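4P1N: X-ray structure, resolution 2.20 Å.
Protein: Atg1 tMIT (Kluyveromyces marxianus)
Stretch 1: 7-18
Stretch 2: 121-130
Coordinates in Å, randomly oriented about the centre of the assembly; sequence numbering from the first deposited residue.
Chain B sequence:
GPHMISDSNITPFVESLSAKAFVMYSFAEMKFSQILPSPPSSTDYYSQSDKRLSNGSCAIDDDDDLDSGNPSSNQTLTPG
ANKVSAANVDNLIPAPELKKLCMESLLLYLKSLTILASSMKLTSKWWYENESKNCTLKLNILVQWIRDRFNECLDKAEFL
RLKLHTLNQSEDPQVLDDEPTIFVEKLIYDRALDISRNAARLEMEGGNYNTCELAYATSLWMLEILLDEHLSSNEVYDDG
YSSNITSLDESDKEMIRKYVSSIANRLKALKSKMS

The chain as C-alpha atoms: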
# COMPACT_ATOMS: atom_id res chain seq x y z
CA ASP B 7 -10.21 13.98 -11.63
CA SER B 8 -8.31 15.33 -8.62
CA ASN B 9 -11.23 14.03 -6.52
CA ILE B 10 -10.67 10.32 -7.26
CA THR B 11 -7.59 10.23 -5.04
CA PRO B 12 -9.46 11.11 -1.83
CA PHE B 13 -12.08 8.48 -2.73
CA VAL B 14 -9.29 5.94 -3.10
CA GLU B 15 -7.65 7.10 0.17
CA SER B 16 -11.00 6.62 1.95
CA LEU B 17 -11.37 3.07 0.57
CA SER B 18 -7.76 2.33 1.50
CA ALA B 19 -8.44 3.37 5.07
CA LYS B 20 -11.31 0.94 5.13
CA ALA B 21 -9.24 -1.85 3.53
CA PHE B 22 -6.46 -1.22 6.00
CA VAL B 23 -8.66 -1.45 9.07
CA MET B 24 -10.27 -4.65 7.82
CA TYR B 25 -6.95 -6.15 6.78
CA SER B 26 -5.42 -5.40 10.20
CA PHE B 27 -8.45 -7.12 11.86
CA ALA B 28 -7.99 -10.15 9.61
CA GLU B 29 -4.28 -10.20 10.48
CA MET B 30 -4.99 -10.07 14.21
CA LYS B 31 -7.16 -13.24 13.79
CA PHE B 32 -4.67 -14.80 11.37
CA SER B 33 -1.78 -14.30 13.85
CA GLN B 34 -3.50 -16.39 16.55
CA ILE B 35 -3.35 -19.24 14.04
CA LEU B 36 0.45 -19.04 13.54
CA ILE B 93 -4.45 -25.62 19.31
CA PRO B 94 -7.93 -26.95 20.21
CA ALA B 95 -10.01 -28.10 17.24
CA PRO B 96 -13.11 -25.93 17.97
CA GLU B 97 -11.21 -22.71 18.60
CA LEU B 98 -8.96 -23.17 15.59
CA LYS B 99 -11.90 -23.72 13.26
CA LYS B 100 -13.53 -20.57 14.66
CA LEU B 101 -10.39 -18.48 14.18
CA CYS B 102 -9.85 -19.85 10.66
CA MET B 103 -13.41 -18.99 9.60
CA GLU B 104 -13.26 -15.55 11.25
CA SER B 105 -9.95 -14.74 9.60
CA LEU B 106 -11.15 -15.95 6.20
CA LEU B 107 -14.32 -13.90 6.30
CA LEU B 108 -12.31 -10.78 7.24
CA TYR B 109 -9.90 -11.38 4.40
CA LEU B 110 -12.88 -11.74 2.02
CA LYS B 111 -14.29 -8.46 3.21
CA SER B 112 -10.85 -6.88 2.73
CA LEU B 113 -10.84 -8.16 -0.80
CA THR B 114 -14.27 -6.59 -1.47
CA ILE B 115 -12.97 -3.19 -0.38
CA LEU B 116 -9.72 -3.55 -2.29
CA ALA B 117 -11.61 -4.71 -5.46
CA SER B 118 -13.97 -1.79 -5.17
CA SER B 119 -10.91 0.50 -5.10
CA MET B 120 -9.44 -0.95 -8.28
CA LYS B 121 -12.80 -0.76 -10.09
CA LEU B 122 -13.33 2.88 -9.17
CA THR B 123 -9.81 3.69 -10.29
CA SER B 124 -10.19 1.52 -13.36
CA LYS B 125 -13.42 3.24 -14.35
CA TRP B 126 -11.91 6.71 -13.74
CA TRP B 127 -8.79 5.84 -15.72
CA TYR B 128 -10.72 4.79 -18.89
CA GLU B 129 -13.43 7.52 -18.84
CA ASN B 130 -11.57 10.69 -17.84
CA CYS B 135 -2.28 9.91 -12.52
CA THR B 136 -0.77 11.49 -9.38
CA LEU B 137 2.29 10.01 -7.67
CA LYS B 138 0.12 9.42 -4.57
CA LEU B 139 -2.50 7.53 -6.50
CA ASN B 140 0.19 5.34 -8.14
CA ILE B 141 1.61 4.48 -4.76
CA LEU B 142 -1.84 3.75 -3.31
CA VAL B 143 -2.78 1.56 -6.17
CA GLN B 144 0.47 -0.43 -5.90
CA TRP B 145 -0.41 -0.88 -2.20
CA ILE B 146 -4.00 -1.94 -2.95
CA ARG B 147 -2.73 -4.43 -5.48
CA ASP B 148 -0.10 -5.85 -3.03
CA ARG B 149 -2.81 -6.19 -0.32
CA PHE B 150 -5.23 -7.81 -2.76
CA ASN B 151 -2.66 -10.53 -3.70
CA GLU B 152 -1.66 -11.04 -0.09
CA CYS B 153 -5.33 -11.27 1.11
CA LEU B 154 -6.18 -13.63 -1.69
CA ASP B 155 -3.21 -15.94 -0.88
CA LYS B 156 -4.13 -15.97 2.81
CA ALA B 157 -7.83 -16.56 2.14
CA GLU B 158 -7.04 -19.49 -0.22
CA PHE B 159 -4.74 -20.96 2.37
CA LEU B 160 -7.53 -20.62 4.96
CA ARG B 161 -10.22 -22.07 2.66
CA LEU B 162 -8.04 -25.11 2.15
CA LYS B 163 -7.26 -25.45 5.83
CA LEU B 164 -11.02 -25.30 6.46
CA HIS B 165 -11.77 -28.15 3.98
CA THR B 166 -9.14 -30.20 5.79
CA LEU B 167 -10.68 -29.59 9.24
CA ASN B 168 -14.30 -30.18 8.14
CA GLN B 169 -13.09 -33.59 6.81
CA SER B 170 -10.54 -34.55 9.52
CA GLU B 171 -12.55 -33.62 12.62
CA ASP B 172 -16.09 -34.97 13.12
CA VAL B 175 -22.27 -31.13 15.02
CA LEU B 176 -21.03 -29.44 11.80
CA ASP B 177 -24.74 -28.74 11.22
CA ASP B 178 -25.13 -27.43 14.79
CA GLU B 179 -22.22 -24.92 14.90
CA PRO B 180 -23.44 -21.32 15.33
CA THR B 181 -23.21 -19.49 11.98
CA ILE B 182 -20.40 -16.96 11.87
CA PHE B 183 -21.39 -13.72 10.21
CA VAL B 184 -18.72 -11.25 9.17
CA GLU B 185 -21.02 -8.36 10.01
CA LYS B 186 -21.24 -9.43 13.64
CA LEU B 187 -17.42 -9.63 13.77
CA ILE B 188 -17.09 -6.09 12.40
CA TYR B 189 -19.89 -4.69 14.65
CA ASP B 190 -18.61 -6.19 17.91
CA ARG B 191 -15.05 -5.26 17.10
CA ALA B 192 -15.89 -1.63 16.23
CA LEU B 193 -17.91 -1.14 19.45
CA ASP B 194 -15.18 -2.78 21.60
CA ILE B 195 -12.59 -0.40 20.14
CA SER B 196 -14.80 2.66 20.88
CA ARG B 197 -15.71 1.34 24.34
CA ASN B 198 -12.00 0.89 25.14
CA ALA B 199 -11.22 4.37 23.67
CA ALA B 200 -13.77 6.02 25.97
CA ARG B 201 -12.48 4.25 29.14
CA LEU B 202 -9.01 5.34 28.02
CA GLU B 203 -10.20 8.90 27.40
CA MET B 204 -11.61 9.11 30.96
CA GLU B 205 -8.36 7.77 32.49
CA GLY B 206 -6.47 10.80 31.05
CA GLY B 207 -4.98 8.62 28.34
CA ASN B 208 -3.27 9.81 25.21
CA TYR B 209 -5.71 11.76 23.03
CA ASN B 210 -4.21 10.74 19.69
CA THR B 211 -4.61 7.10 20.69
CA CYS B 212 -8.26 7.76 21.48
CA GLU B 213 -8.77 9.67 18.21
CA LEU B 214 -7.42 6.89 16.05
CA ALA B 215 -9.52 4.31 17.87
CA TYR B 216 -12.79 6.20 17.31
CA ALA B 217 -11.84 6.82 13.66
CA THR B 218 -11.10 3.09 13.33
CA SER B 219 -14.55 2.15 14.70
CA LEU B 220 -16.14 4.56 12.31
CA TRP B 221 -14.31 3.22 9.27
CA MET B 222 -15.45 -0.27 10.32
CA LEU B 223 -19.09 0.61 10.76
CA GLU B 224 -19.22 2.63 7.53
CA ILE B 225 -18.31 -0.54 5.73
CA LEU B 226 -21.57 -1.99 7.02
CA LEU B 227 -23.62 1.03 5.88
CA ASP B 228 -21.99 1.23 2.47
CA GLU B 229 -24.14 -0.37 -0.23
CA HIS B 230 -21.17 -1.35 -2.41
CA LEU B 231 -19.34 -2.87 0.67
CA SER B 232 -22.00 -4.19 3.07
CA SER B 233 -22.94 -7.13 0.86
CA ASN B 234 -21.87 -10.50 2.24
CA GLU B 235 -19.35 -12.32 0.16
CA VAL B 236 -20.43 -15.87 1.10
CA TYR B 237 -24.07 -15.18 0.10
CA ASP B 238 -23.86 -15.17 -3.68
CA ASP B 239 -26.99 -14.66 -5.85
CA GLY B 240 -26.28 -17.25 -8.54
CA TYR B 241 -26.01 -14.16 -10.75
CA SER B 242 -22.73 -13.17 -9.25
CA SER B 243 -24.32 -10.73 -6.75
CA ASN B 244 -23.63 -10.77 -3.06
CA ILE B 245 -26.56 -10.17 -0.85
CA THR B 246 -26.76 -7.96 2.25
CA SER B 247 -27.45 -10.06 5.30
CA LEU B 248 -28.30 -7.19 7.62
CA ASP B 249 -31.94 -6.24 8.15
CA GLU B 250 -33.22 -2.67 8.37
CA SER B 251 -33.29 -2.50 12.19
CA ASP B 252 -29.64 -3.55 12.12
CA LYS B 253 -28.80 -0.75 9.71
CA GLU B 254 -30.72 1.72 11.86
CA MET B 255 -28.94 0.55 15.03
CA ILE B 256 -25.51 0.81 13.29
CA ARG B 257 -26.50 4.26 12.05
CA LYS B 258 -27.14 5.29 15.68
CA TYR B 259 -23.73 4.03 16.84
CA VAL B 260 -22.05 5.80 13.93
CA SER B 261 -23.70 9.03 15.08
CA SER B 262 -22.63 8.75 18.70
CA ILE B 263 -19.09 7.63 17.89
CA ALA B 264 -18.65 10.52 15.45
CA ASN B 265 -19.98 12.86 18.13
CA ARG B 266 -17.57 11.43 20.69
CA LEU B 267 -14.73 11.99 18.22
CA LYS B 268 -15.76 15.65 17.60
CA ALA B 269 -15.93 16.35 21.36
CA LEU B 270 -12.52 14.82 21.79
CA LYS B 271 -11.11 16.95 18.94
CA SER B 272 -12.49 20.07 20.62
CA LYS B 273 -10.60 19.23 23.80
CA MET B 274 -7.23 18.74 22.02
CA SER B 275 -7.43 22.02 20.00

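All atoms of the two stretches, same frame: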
# COMPACT_ATOMS: atom_id res chain seq x y z
N ASP B 7 -11.59 14.16 -11.07
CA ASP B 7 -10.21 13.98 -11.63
C ASP B 7 -9.16 14.06 -10.53
O ASP B 7 -8.35 13.14 -10.36
CB ASP B 7 -9.93 15.04 -12.71
N SER B 8 -9.16 15.17 -9.79
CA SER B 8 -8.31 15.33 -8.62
C SER B 8 -9.08 14.91 -7.37
O SER B 8 -8.53 14.91 -6.27
CB SER B 8 -7.86 16.79 -8.49
N ASN B 9 -10.35 14.54 -7.57
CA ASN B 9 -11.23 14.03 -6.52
C ASN B 9 -11.23 12.49 -6.38
O ASN B 9 -11.71 11.95 -5.36
CB ASN B 9 -12.66 14.53 -6.74
N ILE B 10 -10.71 11.77 -7.38
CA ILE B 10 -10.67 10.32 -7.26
C ILE B 10 -9.68 9.86 -6.19
O ILE B 10 -9.88 8.84 -5.55
CB ILE B 10 -10.29 9.63 -8.57
CG1 ILE B 10 -10.76 8.17 -8.51
CG2 ILE B 10 -8.82 9.81 -8.87
CD1 ILE B 10 -9.78 7.14 -8.99
N THR B 11 -8.60 10.61 -6.00
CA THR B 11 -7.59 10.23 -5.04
C THR B 11 -8.13 10.16 -3.61
O THR B 11 -7.88 9.17 -2.91
CB THR B 11 -6.32 11.09 -5.15
OG1 THR B 11 -5.68 10.76 -6.38
CG2 THR B 11 -5.34 10.80 -4.02
N PRO B 12 -8.88 11.19 -3.17
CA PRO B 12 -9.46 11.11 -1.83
C PRO B 12 -10.49 9.98 -1.70
O PRO B 12 -10.63 9.45 -0.60
CB PRO B 12 -10.12 12.48 -1.62
CG PRO B 12 -10.00 13.22 -2.90
CD PRO B 12 -8.93 12.56 -3.72
N PHE B 13 -11.18 9.63 -2.78
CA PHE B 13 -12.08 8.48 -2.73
C PHE B 13 -11.29 7.18 -2.54
O PHE B 13 -11.69 6.30 -1.78
CB PHE B 13 -12.94 8.40 -3.98
CG PHE B 13 -14.19 9.24 -3.91
CD1 PHE B 13 -14.11 10.63 -3.83
CD2 PHE B 13 -15.45 8.66 -3.92
CE1 PHE B 13 -15.26 11.42 -3.78
CE2 PHE B 13 -16.61 9.44 -3.88
CZ PHE B 13 -16.51 10.82 -3.81
N VAL B 14 -10.16 7.08 -3.21
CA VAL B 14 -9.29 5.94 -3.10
C VAL B 14 -8.62 5.92 -1.73
O VAL B 14 -8.52 4.87 -1.15
CB VAL B 14 -8.25 5.95 -4.22
CG1 VAL B 14 -7.27 4.80 -4.07
CG2 VAL B 14 -8.95 5.83 -5.56
N GLU B 15 -8.22 7.07 -1.18
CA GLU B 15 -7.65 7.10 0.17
C GLU B 15 -8.63 6.60 1.22
O GLU B 15 -8.25 5.90 2.15
CB GLU B 15 -7.22 8.50 0.58
CG GLU B 15 -5.86 8.87 0.05
CD GLU B 15 -5.45 10.29 0.41
OE1 GLU B 15 -6.31 11.19 0.43
OE2 GLU B 15 -4.24 10.51 0.66
N SER B 16 -9.88 7.04 1.09
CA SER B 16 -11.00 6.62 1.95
C SER B 16 -11.27 5.09 1.89
O SER B 16 -11.45 4.43 2.90
CB SER B 16 -12.25 7.42 1.52
OG SER B 16 -13.42 7.00 2.23
N LEU B 17 -11.26 4.51 0.70
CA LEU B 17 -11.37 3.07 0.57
C LEU B 17 -10.19 2.37 1.15
O LEU B 17 -10.35 1.31 1.73
CB LEU B 17 -11.55 2.63 -0.90
CG LEU B 17 -12.93 3.04 -1.42
CD1 LEU B 17 -12.96 3.06 -2.95
CD2 LEU B 17 -14.03 2.14 -0.86
N SER B 18 -9.01 2.95 1.01
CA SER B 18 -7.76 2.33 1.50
C SER B 18 -7.70 2.34 3.01
O SER B 18 -7.16 1.41 3.64
CB SER B 18 -6.52 3.02 0.93
OG SER B 18 -6.45 2.85 -0.48
N LYS B 121 -11.70 -1.04 -9.17
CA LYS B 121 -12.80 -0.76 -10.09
C LYS B 121 -13.05 0.73 -10.27
O LYS B 121 -13.15 1.22 -11.39
CB LYS B 121 -14.08 -1.43 -9.57
CG LYS B 121 -14.06 -2.94 -9.76
CD LYS B 121 -15.13 -3.63 -8.95
CE LYS B 121 -15.13 -5.14 -9.19
NZ LYS B 121 -16.18 -5.82 -8.36
N LEU B 122 -13.14 1.45 -9.16
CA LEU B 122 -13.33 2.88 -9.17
C LEU B 122 -12.21 3.57 -9.93
O LEU B 122 -12.45 4.44 -10.77
CB LEU B 122 -13.36 3.40 -7.73
CG LEU B 122 -13.81 4.84 -7.51
CD1 LEU B 122 -15.33 4.94 -7.57
CD2 LEU B 122 -13.33 5.39 -6.18
N THR B 123 -10.98 3.16 -9.63
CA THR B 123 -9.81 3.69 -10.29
C THR B 123 -9.81 3.31 -11.75
O THR B 123 -9.49 4.13 -12.60
CB THR B 123 -8.51 3.20 -9.60
OG1 THR B 123 -8.54 3.55 -8.21
CG2 THR B 123 -7.30 3.84 -10.25
N SER B 124 -10.18 2.07 -12.02
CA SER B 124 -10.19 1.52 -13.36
C SER B 124 -11.19 2.29 -14.21
O SER B 124 -10.88 2.73 -15.31
CB SER B 124 -10.57 0.04 -13.30
OG SER B 124 -10.63 -0.57 -14.58
N LYS B 125 -12.39 2.48 -13.67
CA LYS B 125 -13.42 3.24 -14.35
C LYS B 125 -12.97 4.69 -14.62
O LYS B 125 -13.17 5.23 -15.71
CB LYS B 125 -14.70 3.22 -13.51
N TRP B 126 -12.36 5.32 -13.62
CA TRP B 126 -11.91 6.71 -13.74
C TRP B 126 -10.81 6.83 -14.79
O TRP B 126 -10.83 7.74 -15.62
CB TRP B 126 -11.41 7.23 -12.38
CG TRP B 126 -10.57 8.44 -12.48
CD1 TRP B 126 -11.00 9.72 -12.58
CD2 TRP B 126 -9.13 8.50 -12.50
NE1 TRP B 126 -9.94 10.58 -12.65
CE2 TRP B 126 -8.78 9.86 -12.62
CE3 TRP B 126 -8.12 7.54 -12.43
CZ2 TRP B 126 -7.45 10.29 -12.66
CZ3 TRP B 126 -6.80 7.96 -12.47
CH2 TRP B 126 -6.47 9.33 -12.59
N TRP B 127 -9.89 5.87 -14.76
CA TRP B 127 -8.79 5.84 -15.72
C TRP B 127 -9.28 5.80 -17.19
O TRP B 127 -8.77 6.55 -18.03
CB TRP B 127 -7.85 4.66 -15.41
CG TRP B 127 -6.66 4.62 -16.28
CD1 TRP B 127 -6.36 3.66 -17.21
CD2 TRP B 127 -5.62 5.59 -16.34
NE1 TRP B 127 -5.19 3.98 -17.85
CE2 TRP B 127 -4.70 5.15 -17.33
CE3 TRP B 127 -5.37 6.78 -15.68
CZ2 TRP B 127 -3.56 5.88 -17.66
CZ3 TRP B 127 -4.23 7.49 -15.99
CH2 TRP B 127 -3.34 7.04 -16.99
N TYR B 128 -10.27 4.96 -17.50
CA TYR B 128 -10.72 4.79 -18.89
C TYR B 128 -11.75 5.82 -19.38
O TYR B 128 -11.83 6.07 -20.57
CB TYR B 128 -11.23 3.37 -19.13
CG TYR B 128 -10.16 2.33 -18.90
CD1 TYR B 128 -9.06 2.24 -19.74
CD2 TYR B 128 -10.24 1.45 -17.83
CE1 TYR B 128 -8.06 1.29 -19.52
CE2 TYR B 128 -9.26 0.50 -17.60
CZ TYR B 128 -8.17 0.42 -18.45
OH TYR B 128 -7.19 -0.52 -18.22
N GLU B 129 -12.52 6.43 -18.47
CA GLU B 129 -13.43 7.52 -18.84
C GLU B 129 -12.68 8.83 -18.96
O GLU B 129 -12.49 9.33 -20.07
CB GLU B 129 -14.57 7.69 -17.83
CG GLU B 129 -15.88 7.05 -18.25
CD GLU B 129 -16.03 5.63 -17.77
OE1 GLU B 129 -16.79 5.43 -16.80
OE2 GLU B 129 -15.39 4.73 -18.35
N ASN B 130 -12.24 9.39 -17.84
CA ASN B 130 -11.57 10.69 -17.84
C ASN B 130 -10.30 10.68 -18.70
O ASN B 130 -9.67 11.71 -18.90
CB ASN B 130 -11.21 11.12 -16.42
CG ASN B 130 -12.43 11.32 -15.54
OD1 ASN B 130 -13.25 10.41 -15.40
ND2 ASN B 130 -12.54 12.49 -14.92

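Ile10 sits at the centre of the contact between the two stretches, its CA-to-CB bond directed toward the second helix and its side chain reaching Leu122, Thr123 and Trp126. Its CG2 methyl lies over one face of the Trp126 indole, 3.9 Å from CG2 to the centroid of the five-membered ring and 15° off the ring normal, so that its hydrogens meet the pi cloud in a CH-pi interaction; the closest ring atom is CE2, 3.8 Å from Ile10 CG2. The other arm of the isoleucine reaches in against the backbone of the second helix, with Ile10 CD1 3.7 Å from Thr123 CA. This close approach matches the register, in which the CA atoms of Ile10 and Thr123 are 7.3 Å apart.

Leu122 extends the apolar patch along the first helix. Its CD2 methyl is 3.7 Å from Phe13 CB, 4.0 Å from Leu17 CD1, and 4.4 Å from both Ile10 CG1 and Val14 CG2. One methyl group thus meets four side chains, whose spacing of three or four residues places them within its reach on successive turns. Phe13 takes part mainly through the base of its side chain, and its ring meets the leucine methyl obliquely.

The two helices, 10-18 and 121-129, run nearly antiparallel, with 167° between their N-to-C directions and axes 10.4 Å apart at closest approach. Each is held internally by i to i+4 backbone hydrogen bonds, such as Val14 N to Ile10 O (2.9 Å) and Trp126 N to Leu122 O (3.0 Å). In the first helix, Ser18 OG also donates to Val14 O (3.0 Å), turning its hydroxyl back onto its own backbone.

Beside the apolar patch, Val14 CG2 packs 3.5 Å from Thr123 OG1. This is a van der Waals contact, since a methyl offers the hydroxyl no hydrogen-bonding partner; OG1 is instead hydrogen-bonded to a residue just outside the stretches.

Toward the polar edge, Asp7 CA lies 3.6 Å from Trp126 NE1, near the plane of the indole and at its edge, while Ile10 covers a face of the same ring system. Beyond it, Asp7 CB approaches Asn130 ND2 at 4.3 Å, and the CA atoms of these two residues are 7.2 Å apart. The Asp7 carboxylate is not modelled and Asn130 is poorly ordered, so the polar chemistry here remains open. No hydrogen bond joins the stretches among the modelled atoms; the 383 Å² buried between them, both sides summed, rests chiefly on apolar packing.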